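Local coordinates for intracellular protein transport protein USO1 (Saccharomyces cerevisiae S288c, PDB 6LSU) that is required for protein transport from the endoplasmic reticulum to the Golgi complex, the chain here being the globular head of a long homodimeric protein with a coiled-coil tail, at residues Met195-Leu199 with Ala210-Leu214. Numbering follows the deposited sequence.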
ATOM      1  N   MET A 195      22.227  17.465  15.432  1.00 70.27           N
ATOM      2  CA  MET A 195      21.830  16.863  14.122  1.00 68.59           C
ATOM      3  C   MET A 195      20.619  17.586  13.522  1.00 67.36           C
ATOM      4  O   MET A 195      20.712  18.085  12.374  1.00 70.81           O
ATOM      5  CB  MET A 195      21.449  15.399  14.298  1.00 68.36           C
ATOM      6  CG  MET A 195      22.417  14.452  13.702  1.00 68.95           C
ATOM      7  SD  MET A 195      21.616  12.827  13.643  1.00 79.37           S
ATOM      8  CE  MET A 195      23.070  11.841  14.039  1.00 76.43           C
ATOM      9  N   VAL A 196      19.526  17.672  14.275  1.00 64.24           N
ATOM     10  CA  VAL A 196      18.319  18.386  13.771  1.00 72.64           C
ATOM     11  C   VAL A 196      18.739  19.811  13.358  1.00 75.29           C
ATOM     12  O   VAL A 196      18.256  20.299  12.289  1.00 74.04           O
ATOM     13  CB  VAL A 196      17.173  18.379  14.796  1.00 68.35           C
ATOM     14  CG1 VAL A 196      16.038  19.272  14.335  1.00 69.41           C
ATOM     15  CG2 VAL A 196      16.675  16.975  15.081  1.00 64.43           C
ATOM     16  N   SER A 197      19.667  20.428  14.088  1.00 70.67           N
ATOM     17  CA  SER A 197      20.093  21.830  13.829  1.00 71.29           C
ATOM     18  C   SER A 197      20.853  21.919  12.508  1.00 68.98           C
ATOM     19  O   SER A 197      20.747  23.010  11.870  1.00 69.09           O
ATOM     20  CB  SER A 197      20.886  22.415  14.961  1.00 75.96           C
ATOM     21  OG  SER A 197      20.154  22.313  16.189  1.00 91.22           O
ATOM     22  N   LEU A 198      21.546  20.842  12.078  1.00 61.06           N
ATOM     23  CA  LEU A 198      22.220  20.807  10.743  1.00 59.00           C
ATOM     24  C   LEU A 198      21.231  21.214   9.626  1.00 57.16           C
ATOM     25  O   LEU A 198      21.655  21.765   8.652  1.00 59.46           O
ATOM     26  CB  LEU A 198      22.819  19.431  10.486  1.00 64.30           C
ATOM     27  CG  LEU A 198      23.923  18.973  11.426  1.00 66.01           C
ATOM     28  CD1 LEU A 198      24.223  17.516  11.167  1.00 63.70           C
ATOM     29  CD2 LEU A 198      25.188  19.828  11.254  1.00 63.23           C
ATOM     30  N   LEU A 199      19.915  21.032   9.819  1.00 62.47           N
ATOM     31  CA  LEU A 199      18.831  21.393   8.858  1.00 62.22           C
ATOM     32  C   LEU A 199      18.752  22.896   8.671  1.00 65.54           C
ATOM     33  O   LEU A 199      18.188  23.278   7.645  1.00 75.38           O
ATOM     34  CB  LEU A 199      17.466  20.886   9.332  1.00 59.57           C
ATOM     35  CG  LEU A 199      17.270  19.379   9.290  1.00 60.10           C
ATOM     36  CD1 LEU A 199      15.942  18.966   9.871  1.00 59.81           C
ATOM     37  CD2 LEU A 199      17.395  18.905   7.867  1.00 68.17           C
ATOM     38  N   ALA A 210      22.036  15.951   6.015  1.00 50.62           N
ATOM     39  CA  ALA A 210      21.567  15.764   7.399  1.00 49.21           C
ATOM     40  C   ALA A 210      20.193  15.080   7.411  1.00 51.26           C
ATOM     41  O   ALA A 210      19.882  14.464   8.426  1.00 48.64           O
ATOM     42  CB  ALA A 210      21.534  17.103   8.122  1.00 52.01           C
ATOM     43  N   ILE A 211      19.348  15.283   6.385  1.00 55.85           N
ATOM     44  CA  ILE A 211      18.030  14.578   6.238  1.00 48.70           C
ATOM     45  C   ILE A 211      18.262  13.077   6.114  1.00 45.59           C
ATOM     46  O   ILE A 211      17.578  12.328   6.814  1.00 47.13           O
ATOM     47  CB  ILE A 211      17.246  15.123   5.025  1.00 53.17           C
ATOM     48  CG1 ILE A 211      17.062  16.636   5.132  1.00 51.10           C
ATOM     49  CG2 ILE A 211      15.879  14.415   4.937  1.00 55.96           C
ATOM     50  CD1 ILE A 211      16.507  17.267   3.907  1.00 54.06           C
ATOM     51  N   LEU A 212      19.258  12.661   5.312  1.00 49.33           N
ATOM     52  CA  LEU A 212      19.689  11.262   5.103  1.00 51.65           C
ATOM     53  C   LEU A 212      20.177  10.671   6.428  1.00 59.23           C
ATOM     54  O   LEU A 212      19.769   9.533   6.700  1.00 59.32           O
ATOM     55  CB  LEU A 212      20.757  11.214   4.014  1.00 54.05           C
ATOM     56  CG  LEU A 212      20.241  11.609   2.633  1.00 55.09           C
ATOM     57  CD1 LEU A 212      21.308  11.524   1.577  1.00 49.98           C
ATOM     58  CD2 LEU A 212      19.065  10.716   2.250  1.00 61.99           C
ATOM     59  N   LEU A 213      20.991  11.386   7.216  1.00 62.37           N
ATOM     60  CA  LEU A 213      21.597  10.807   8.447  1.00 57.62           C
ATOM     61  C   LEU A 213      20.439  10.706   9.445  1.00 56.94           C
ATOM     62  O   LEU A 213      20.275   9.666  10.159  1.00 50.80           O
ATOM     63  CB  LEU A 213      22.767  11.673   8.930  1.00 55.91           C
ATOM     64  CG  LEU A 213      23.361  11.302  10.292  1.00 58.46           C
ATOM     65  CD1 LEU A 213      23.921   9.900  10.277  1.00 57.65           C
ATOM     66  CD2 LEU A 213      24.455  12.277  10.753  1.00 59.13           C
ATOM     67  N   LEU A 214      19.586  11.725   9.453  1.00 52.09           N
ATOM     68  CA  LEU A 214      18.422  11.662  10.359  1.00 55.78           C
ATOM     69  C   LEU A 214      17.559  10.447   9.988  1.00 61.57           C
ATOM     70  O   LEU A 214      17.098   9.751  10.899  1.00 60.29           O
ATOM     71  CB  LEU A 214      17.688  12.992  10.250  1.00 57.66           C
ATOM     72  CG  LEU A 214      18.318  14.096  11.087  1.00 61.35           C
ATOM     73  CD1 LEU A 214      17.827  15.459  10.640  1.00 65.84           C
ATOM     74  CD2 LEU A 214      18.002  13.875  12.566  1.00 64.14           C
TER
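Met195 and Leu213 meet as aliphatic side chains, and neither segment carries a ring or other flat side chain. Met195 and Leu213 cross at about a right angle. Met195 is bent at its last torsion, and its CE lies 3.6 Å from Leu213 CD2. With CG anti to the backbone N (chi1 172°), Leu213 has its CG and CD2 against the Met195 methyl. Leu214 sends its two branches to different partners. Its CD2 lies 3.9 Å from Met195 SD, where the two side chains slide past each other in opposite directions, and 4.2 Å from Val196 CG2. Its CD1 meets Leu199 CD1 tip to tip at 4.1 Å. The other branch of Leu199 crosses Ile211, with CD2 3.6 Å from Ile211 CG1. The backbones come closest at Leu198 and Ala210, where Ala210 CB lies 3.6 Å from Leu198 CB. No hydrogen bond joins the segments, and all eight touching residues are buried. Trp155 packs against Met195, Leu198 and Leu213. Leu199 also touches helix 233-244, and Leu214 touches Leu259 of helix 251-264. The contact packs residues 195-199, on helix 191-198, against helix 204-218. Both segments lie in the third armadillo (ARM) repeat, and such apolar packing between successive helices is characteristic of the armadillo-type helical solenoid.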